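Local coordinates for Alr1010 protein (Nostoc, PDB 3URG) that probably binds calcium ions as a member of the CcbP family of calcium-binding proteins, at residues A[93-105]-A[111-123]. Sequence-based numbering, arbitrary orientation.
Sequences ECLKDMYVEVADI and DVYTAKLSDIEAI. With MNB (5-mercapto-2-nitro-benzoic acid), chain B.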
ATOM      1  N   GLU A  93     -11.374  -5.839   2.949  1.00 58.90           N
ATOM      2  CA  GLU A  93     -10.505  -6.824   2.304  1.00 57.50           C
ATOM      3  C   GLU A  93      -9.095  -6.805   2.907  1.00 56.90           C
ATOM      4  O   GLU A  93      -8.120  -7.246   2.291  1.00 50.64           O
ATOM      5  CB  GLU A  93     -10.463  -6.587   0.792  1.00 59.89           C
ATOM      6  CG  GLU A  93     -11.843  -6.587   0.131  1.00 63.67           C
ATOM      7  N   CYS A  94      -9.014  -6.303   4.134  1.00 50.47           N
ATOM      8  CA  CYS A  94      -7.744  -6.131   4.828  1.00 56.64           C
ATOM      9  C   CYS A  94      -6.886  -7.395   4.873  1.00 56.47           C
ATOM     10  O   CYS A  94      -5.665  -7.319   4.758  1.00 52.60           O
ATOM     11  CB  CYS A  94      -7.993  -5.635   6.249  1.00 59.96           C
ATOM     12  SG  CYS A  94      -6.479  -5.361   7.175  1.00 58.30           S
ATOM     13  N   LEU A  95      -7.516  -8.555   5.029  1.00 49.98           N
ATOM     14  CA  LEU A  95      -6.756  -9.797   5.190  1.00 52.00           C
ATOM     15  C   LEU A  95      -5.982 -10.226   3.941  1.00 51.64           C
ATOM     16  O   LEU A  95      -5.051 -11.033   4.025  1.00 53.00           O
ATOM     17  CB  LEU A  95      -7.664 -10.932   5.671  1.00 56.32           C
ATOM     18  CG  LEU A  95      -7.524 -11.331   7.139  1.00 62.88           C
ATOM     19  CD1 LEU A  95      -7.758 -10.136   8.053  1.00 62.61           C
ATOM     20  CD2 LEU A  95      -8.482 -12.467   7.471  1.00 70.28           C
ATOM     21  N   LYS A  96      -6.357  -9.688   2.786  1.00 47.71           N
ATOM     22  CA  LYS A  96      -5.739 -10.104   1.527  1.00 54.57           C
ATOM     23  C   LYS A  96      -4.624  -9.163   1.049  1.00 52.77           C
ATOM     24  O   LYS A  96      -3.544  -9.601   0.652  1.00 52.94           O
ATOM     25  CB  LYS A  96      -6.809 -10.226   0.439  1.00 60.92           C
ATOM     26  N   ASP A  97      -4.896  -7.868   1.087  1.00 45.92           N
ATOM     27  CA  ASP A  97      -3.993  -6.891   0.497  1.00 40.18           C
ATOM     28  C   ASP A  97      -4.282  -5.556   1.138  1.00 33.83           C
ATOM     29  O   ASP A  97      -5.280  -5.419   1.851  1.00 37.68           O
ATOM     30  CB  ASP A  97      -4.254  -6.809  -1.012  1.00 38.08           C
ATOM     31  CG  ASP A  97      -3.021  -6.415  -1.801  1.00 43.84           C
ATOM     32  OD1 ASP A  97      -2.127  -5.730  -1.243  1.00 35.18           O
ATOM     33  OD2 ASP A  97      -2.953  -6.782  -2.995  1.00 45.24           O
ATOM     34  N   MET A  98      -3.412  -4.572   0.889  1.00 29.82           N
ATOM     35  CA  MET A  98      -3.630  -3.211   1.372  1.00 27.27           C
ATOM     36  C   MET A  98      -4.249  -2.350   0.271  1.00 36.28           C
ATOM     37  O   MET A  98      -3.612  -2.108  -0.752  1.00 30.07           O
ATOM     38  CB  MET A  98      -2.306  -2.593   1.849  1.00 27.18           C
ATOM     39  CG  MET A  98      -1.718  -3.321   3.086  1.00 34.40           C
ATOM     40  SD  MET A  98      -2.704  -2.949   4.566  1.00 37.06           S
ATOM     41  CE  MET A  98      -3.518  -4.499   4.925  1.00 37.53           C
ATOM     42  N   TYR A  99      -5.485  -1.896   0.488  1.00 31.71           N
ATOM     43  CA  TYR A  99      -6.203  -1.098  -0.502  1.00 30.99           C
ATOM     44  C   TYR A  99      -6.343   0.333  -0.025  1.00 33.27           C
ATOM     45  O   TYR A  99      -6.473   0.589   1.170  1.00 32.46           O
ATOM     46  CB  TYR A  99      -7.602  -1.676  -0.779  1.00 39.00           C
ATOM     47  CG  TYR A  99      -7.586  -3.019  -1.470  1.00 38.05           C
ATOM     48  CD1 TYR A  99      -7.609  -3.113  -2.855  1.00 32.99           C
ATOM     49  CD2 TYR A  99      -7.546  -4.194  -0.734  1.00 40.02           C
ATOM     50  CE1 TYR A  99      -7.584  -4.344  -3.492  1.00 37.78           C
ATOM     51  CE2 TYR A  99      -7.523  -5.430  -1.358  1.00 41.18           C
ATOM     52  CZ  TYR A  99      -7.540  -5.498  -2.739  1.00 45.74           C
ATOM     53  OH  TYR A  99      -7.521  -6.723  -3.361  1.00 52.28           O
ATOM     54  N   VAL A 100      -6.302   1.266  -0.966  1.00 30.16           N
ATOM     55  CA  VAL A 100      -6.563   2.650  -0.655  1.00 33.18           C
ATOM     56  C   VAL A 100      -7.717   3.128  -1.511  1.00 39.98           C
ATOM     57  O   VAL A 100      -8.019   2.560  -2.563  1.00 35.77           O
ATOM     58  CB  VAL A 100      -5.345   3.535  -0.924  1.00 32.88           C
ATOM     59  CG1 VAL A 100      -4.212   3.232   0.097  1.00 32.87           C
ATOM     60  CG2 VAL A 100      -4.865   3.352  -2.360  1.00 33.33           C
ATOM     61  N   GLU A 101      -8.372   4.179  -1.056  1.00 40.39           N
ATOM     62  CA  GLU A 101      -9.391   4.805  -1.865  1.00 48.49           C
ATOM     63  C   GLU A 101      -8.802   5.955  -2.658  1.00 36.77           C
ATOM     64  O   GLU A 101      -8.065   6.769  -2.106  1.00 38.43           O
ATOM     65  CB  GLU A 101     -10.495   5.344  -0.989  1.00 65.08           C
ATOM     66  CG  GLU A 101     -11.152   6.530  -1.620  1.00 83.89           C
ATOM     67  CD  GLU A 101     -12.323   6.978  -0.826  1.00102.65           C
ATOM     68  OE1 GLU A 101     -13.021   7.924  -1.254  1.00112.35           O
ATOM     69  OE2 GLU A 101     -12.535   6.370   0.240  1.00104.94           O
ATOM     70  N   VAL A 102      -9.150   6.029  -3.945  1.00 32.45           N
ATOM     71  CA  VAL A 102      -8.623   7.056  -4.851  1.00 29.96           C
ATOM     72  C   VAL A 102      -9.758   7.722  -5.616  1.00 41.15           C
ATOM     73  O   VAL A 102     -10.795   7.102  -5.848  1.00 39.59           O
ATOM     74  CB  VAL A 102      -7.603   6.469  -5.859  1.00 33.73           C
ATOM     75  CG1 VAL A 102      -6.546   5.614  -5.109  1.00 32.81           C
ATOM     76  CG2 VAL A 102      -8.291   5.624  -6.922  1.00 33.72           C
ATOM     77  N   ALA A 103      -9.573   8.985  -5.996  1.00 41.96           N
ATOM     78  CA  ALA A 103     -10.622   9.710  -6.713  1.00 43.00           C
ATOM     79  C   ALA A 103     -10.058  10.387  -7.943  1.00 42.67           C
ATOM     80  O   ALA A 103      -8.981  10.973  -7.892  1.00 42.90           O
ATOM     81  CB  ALA A 103     -11.284  10.747  -5.803  1.00 44.47           C
ATOM     82  N   ASP A 104     -10.767  10.310  -9.063  1.00 45.48           N
ATOM     83  CA  ASP A 104     -10.425  11.227 -10.143  1.00 52.53           C
ATOM     84  C   ASP A 104     -11.416  12.378 -10.114  1.00 49.97           C
ATOM     85  O   ASP A 104     -12.631  12.185 -10.111  1.00 49.81           O
ATOM     86  CB  ASP A 104     -10.264  10.562 -11.524  1.00 67.01           C
ATOM     87  CG  ASP A 104     -11.520   9.900 -12.017  1.00 77.61           C
ATOM     88  OD1 ASP A 104     -12.236   9.292 -11.201  1.00 82.25           O
ATOM     89  OD2 ASP A 104     -11.780   9.971 -13.238  1.00 87.76           O
ATOM     90  N   ILE A 105     -10.870  13.577 -10.030  1.00 44.53           N
ATOM     91  CA  ILE A 105     -11.654  14.768  -9.770  1.00 45.55           C
ATOM     92  C   ILE A 105     -11.979  15.507 -11.067  1.00 48.63           C
ATOM     93  O   ILE A 105     -12.552  16.597 -11.054  1.00 52.85           O
ATOM     94  CB  ILE A 105     -10.883  15.672  -8.815  1.00 46.40           C
ATOM     95  CG1 ILE A 105      -9.541  16.047  -9.441  1.00 45.13           C
ATOM     96  CG2 ILE A 105     -10.649  14.952  -7.500  1.00 44.51           C
ATOM     97  CD1 ILE A 105      -8.748  17.014  -8.625  1.00 49.36           C
ATOM     98  N   ASP A 111     -15.498  10.375  -9.241  1.00 67.19           N
ATOM     99  CA  ASP A 111     -15.645   8.926  -9.207  1.00 55.15           C
ATOM    100  C   ASP A 111     -14.617   8.371  -8.234  1.00 49.80           C
ATOM    101  O   ASP A 111     -13.424   8.608  -8.401  1.00 46.35           O
ATOM    102  CB  ASP A 111     -15.384   8.327 -10.586  1.00 61.46           C
ATOM    103  CG  ASP A 111     -16.406   8.750 -11.613  1.00 71.82           C
ATOM    104  OD1 ASP A 111     -17.575   8.980 -11.234  1.00 75.00           O
ATOM    105  OD2 ASP A 111     -16.034   8.835 -12.804  1.00 73.01           O
ATOM    106  N   VAL A 112     -15.070   7.639  -7.221  1.00 44.12           N
ATOM    107  CA  VAL A 112     -14.162   7.047  -6.241  1.00 43.85           C
ATOM    108  C   VAL A 112     -13.945   5.562  -6.520  1.00 46.08           C
ATOM    109  O   VAL A 112     -14.873   4.850  -6.906  1.00 45.85           O
ATOM    110  CB  VAL A 112     -14.688   7.215  -4.821  1.00 45.99           C
ATOM    111  CG1 VAL A 112     -13.706   6.637  -3.835  1.00 43.25           C
ATOM    112  CG2 VAL A 112     -14.936   8.688  -4.529  1.00 55.64           C
ATOM    113  N   TYR A 113     -12.715   5.100  -6.333  1.00 37.40           N
ATOM    114  CA  TYR A 113     -12.382   3.710  -6.627  1.00 37.53           C
ATOM    115  C   TYR A 113     -11.592   3.105  -5.478  1.00 37.05           C
ATOM    116  O   TYR A 113     -11.029   3.818  -4.650  1.00 37.55           O
ATOM    117  CB  TYR A 113     -11.523   3.605  -7.890  1.00 36.72           C
ATOM    118  CG  TYR A 113     -12.128   4.182  -9.150  1.00 38.03           C
ATOM    119  CD1 TYR A 113     -12.731   3.358 -10.099  1.00 37.86           C
ATOM    120  CD2 TYR A 113     -12.058   5.548  -9.413  1.00 40.76           C
ATOM    121  CE1 TYR A 113     -13.279   3.891 -11.275  1.00 51.25           C
ATOM    122  CE2 TYR A 113     -12.599   6.090 -10.584  1.00 44.34           C
ATOM    123  CZ  TYR A 113     -13.206   5.258 -11.508  1.00 53.74           C
ATOM    124  OH  TYR A 113     -13.740   5.796 -12.663  1.00 60.21           O
ATOM    125  N   THR A 114     -11.536   1.781  -5.443  1.00 35.21           N
ATOM    126  CA  THR A 114     -10.641   1.089  -4.527  1.00 40.49           C
ATOM    127  C   THR A 114      -9.469   0.565  -5.341  1.00 40.02           C
ATOM    128  O   THR A 114      -9.665  -0.086  -6.363  1.00 37.74           O
ATOM    129  CB  THR A 114     -11.359  -0.072  -3.838  1.00 44.40           C
ATOM    130  OG1 THR A 114     -12.485   0.442  -3.114  1.00 49.87           O
ATOM    131  CG2 THR A 114     -10.431  -0.768  -2.867  1.00 43.69           C
ATOM    132  N   ALA A 115      -8.254   0.889  -4.909  1.00 33.72           N
ATOM    133  CA  ALA A 115      -7.051   0.482  -5.613  1.00 35.10           C
ATOM    134  C   ALA A 115      -6.080  -0.187  -4.644  1.00 34.91           C
ATOM    135  O   ALA A 115      -5.962   0.232  -3.475  1.00 29.79           O
ATOM    136  CB  ALA A 115      -6.377   1.705  -6.243  1.00 31.61           C
ATOM    137  N   LYS A 116      -5.378  -1.204  -5.138  1.00 29.36           N
ATOM    138  CA  LYS A 116      -4.245  -1.780  -4.420  1.00 32.96           C
ATOM    139  C   LYS A 116      -3.113  -0.749  -4.299  1.00 34.81           C
ATOM    140  O   LYS A 116      -2.690  -0.163  -5.295  1.00 30.51           O
ATOM    141  CB  LYS A 116      -3.726  -3.024  -5.154  1.00 36.72           C
ATOM    142  CG  LYS A 116      -4.777  -4.102  -5.334  1.00 44.46           C
ATOM    143  CD  LYS A 116      -4.191  -5.471  -5.581  1.00 56.97           C
ATOM    144  CE  LYS A 116      -3.823  -5.685  -7.026  1.00 62.81           C
ATOM    145  NZ  LYS A 116      -3.795  -7.143  -7.338  1.00 65.22           N
ATOM    146  N   LEU A 117      -2.615  -0.532  -3.083  1.00 27.57           N
ATOM    147  CA  LEU A 117      -1.488   0.379  -2.892  1.00 26.76           C
ATOM    148  C   LEU A 117      -0.318  -0.017  -3.800  1.00 26.20           C
ATOM    149  O   LEU A 117       0.419   0.838  -4.283  1.00 30.36           O
ATOM    150  CB  LEU A 117      -1.046   0.385  -1.420  1.00 26.68           C
ATOM    151  CG  LEU A 117       0.005   1.426  -1.028  1.00 31.15           C
ATOM    152  CD1 LEU A 117      -0.456   2.837  -1.399  1.00 31.18           C
ATOM    153  CD2 LEU A 117       0.309   1.349   0.463  1.00 29.67           C
ATOM    154  N   SER A 118      -0.152  -1.314  -4.035  1.00 25.47           N
ATOM    155  CA  SER A 118       0.966  -1.808  -4.836  1.00 32.77           C
ATOM    156  C   SER A 118       0.868  -1.386  -6.304  1.00 39.53           C
ATOM    157  O   SER A 118       1.824  -1.559  -7.067  1.00 36.64           O
ATOM    158  CB  SER A 118       1.049  -3.340  -4.747  1.00 28.98           C
ATOM    159  OG  SER A 118      -0.100  -3.935  -5.328  1.00 34.56           O
ATOM    160  N   ASP A 119      -0.288  -0.850  -6.693  1.00 34.66           N
ATOM    161  CA  ASP A 119      -0.502  -0.337  -8.057  1.00 27.93           C
ATOM    162  C   ASP A 119      -0.428   1.189  -8.159  1.00 30.76           C
ATOM    163  O   ASP A 119      -0.750   1.775  -9.208  1.00 32.39           O
ATOM    164  CB  ASP A 119      -1.852  -0.800  -8.598  1.00 27.51           C
ATOM    165  CG  ASP A 119      -1.861  -2.273  -8.983  1.00 35.13           C
ATOM    166  OD1 ASP A 119      -0.791  -2.789  -9.356  1.00 36.03           O
ATOM    167  OD2 ASP A 119      -2.948  -2.895  -8.939  1.00 35.73           O
ATOM    168  N   ILE A 120       0.014   1.826  -7.081  1.00 35.13           N
ATOM    169  CA  ILE A 120       0.084   3.280  -7.014  1.00 30.73           C
ATOM    170  C   ILE A 120       1.530   3.770  -7.039  1.00 33.53           C
ATOM    171  O   ILE A 120       2.362   3.338  -6.240  1.00 34.65           O
ATOM    172  CB  ILE A 120      -0.554   3.822  -5.724  1.00 33.47           C
ATOM    173  CG1 ILE A 120      -2.042   3.497  -5.660  1.00 35.00           C
ATOM    174  CG2 ILE A 120      -0.299   5.344  -5.597  1.00 36.29           C
ATOM    175  CD1 ILE A 120      -2.849   4.135  -6.758  1.00 43.84           C
ATOM    176  N   GLU A 121       1.818   4.698  -7.940  1.00 29.93           N
ATOM    177  CA  GLU A 121       3.117   5.348  -7.964  1.00 36.85           C
ATOM    178  C   GLU A 121       2.890   6.783  -7.488  1.00 37.76           C
ATOM    179  O   GLU A 121       2.293   7.584  -8.199  1.00 33.59           O
ATOM    180  CB  GLU A 121       3.680   5.325  -9.388  1.00 45.91           C
ATOM    181  CG  GLU A 121       5.152   5.682  -9.494  1.00 68.79           C
ATOM    182  CD  GLU A 121       5.641   5.748 -10.939  1.00 85.93           C
ATOM    183  OE1 GLU A 121       5.044   6.499 -11.748  1.00 87.77           O
ATOM    184  OE2 GLU A 121       6.627   5.052 -11.262  1.00 91.03           O
ATOM    185  N   ALA A 122       3.337   7.091  -6.275  1.00 31.78           N
ATOM    186  CA  ALA A 122       3.108   8.399  -5.669  1.00 36.80           C
ATOM    187  C   ALA A 122       3.869   9.509  -6.389  1.00 41.28           C
ATOM    188  O   ALA A 122       4.979   9.302  -6.872  1.00 43.58           O
ATOM    189  CB  ALA A 122       3.484   8.370  -4.210  1.00 35.32           C
ATOM    190  N   ILE A 123       3.273  10.694  -6.442  1.00 35.17           N
ATOM    191  CA  ILE A 123       3.895  11.831  -7.129  1.00 36.07           C
ATOM    192  C   ILE A 123       4.335  12.920  -6.155  1.00 36.15           C
ATOM    193  O   ILE A 123       3.517  13.483  -5.430  1.00 40.49           O
ATOM    194  CB  ILE A 123       2.944  12.427  -8.184  1.00 41.62           C
ATOM    195  CG1 ILE A 123       2.514  11.340  -9.168  1.00 38.77           C
ATOM    196  CG2 ILE A 123       3.623  13.576  -8.938  1.00 38.89           C
ATOM    197  CD1 ILE A 123       1.418  11.783 -10.090  1.00 40.45           C
TER
HETATM  198  C6  MNB B 401      -9.691  -5.307  10.641  1.00 64.46           C
HETATM  199  C1  MNB B 401     -10.269  -6.273  11.399  1.00 72.21           C
HETATM  200  C2  MNB B 401      -9.498  -7.425  11.763  1.00 71.67           C
HETATM  201  C3  MNB B 401      -8.141  -7.538  11.319  1.00 57.42           C
HETATM  202  C4  MNB B 401      -7.553  -6.535  10.531  1.00 47.57           C
HETATM  203  C5  MNB B 401      -8.290  -5.441  10.192  1.00 50.42           C
HETATM  204  S5  MNB B 401      -7.582  -4.157   9.232  1.00 55.75           S
HETATM  205  C10 MNB B 401     -11.697  -6.039  11.791  1.00 82.06           C
HETATM  206  O12 MNB B 401     -12.336  -6.864  12.408  1.00 90.33           O
HETATM  207  O11 MNB B 401     -12.345  -4.910  11.349  1.00 88.22           O
HETATM  208  N7  MNB B 401      -9.994  -8.516  12.557  1.00 79.69           N
HETATM  209  O9  MNB B 401      -9.220  -9.534  12.791  1.00 74.71           O
HETATM  210  O8  MNB B 401     -11.162  -8.485  13.109  1.00 87.32           O
HETATM  211  O   HOH W   1      -1.303  -3.456  -2.131  1.00 30.66           O
HETATM  212  O   HOH W   2      -0.602  -6.475  -4.273  1.00 42.75           O
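V100 and A115 exchange a pair of backbone hydrogen bonds, V100 N to A115 O at 2.7 Å and A115 N to V100 O at 2.9 Å. V102 and Y113 repeat the pattern, and a further hydrogen bond, L117 N to M98 O, lies just beyond the start of 99-104 and the end of 111-116. There a water donates to both D97 OD1 and M98 O and accepts from S118 N, while a second water links D97 OD2 to S118 OG. At the far end D104 OD1 lies in the plane of the Y113 ring, 3.3 Å from Y113 CE2; the other carboxylate oxygen of D104, OD2, forms a salt bridge with K81. Strands 99-104 and 111-116 thus make an antiparallel beta hairpin at one border of the five-stranded sheet, 111-116 being outermost. On the face carrying V100, V102 and A115, V102 CG1 packs against A115 CB (4.1 Å) and I120 CD1, beside W68 of strand 64-72. With CG anti to its carbonyl carbon (chi1 -67°), Y99 runs alongside K116, bringing CE1 to 3.4 Å from K116 CG, and crosses T114, whose CG2 is 3.6 Å from Y99 CB. A serine in place of Y99 would probably leave the K116 methylenes without their aromatic neighbour and freer to turn. On the face that bears E101 and T114, the extended E101 chain slants past V112, with CG 3.4 Å from V112 CG1.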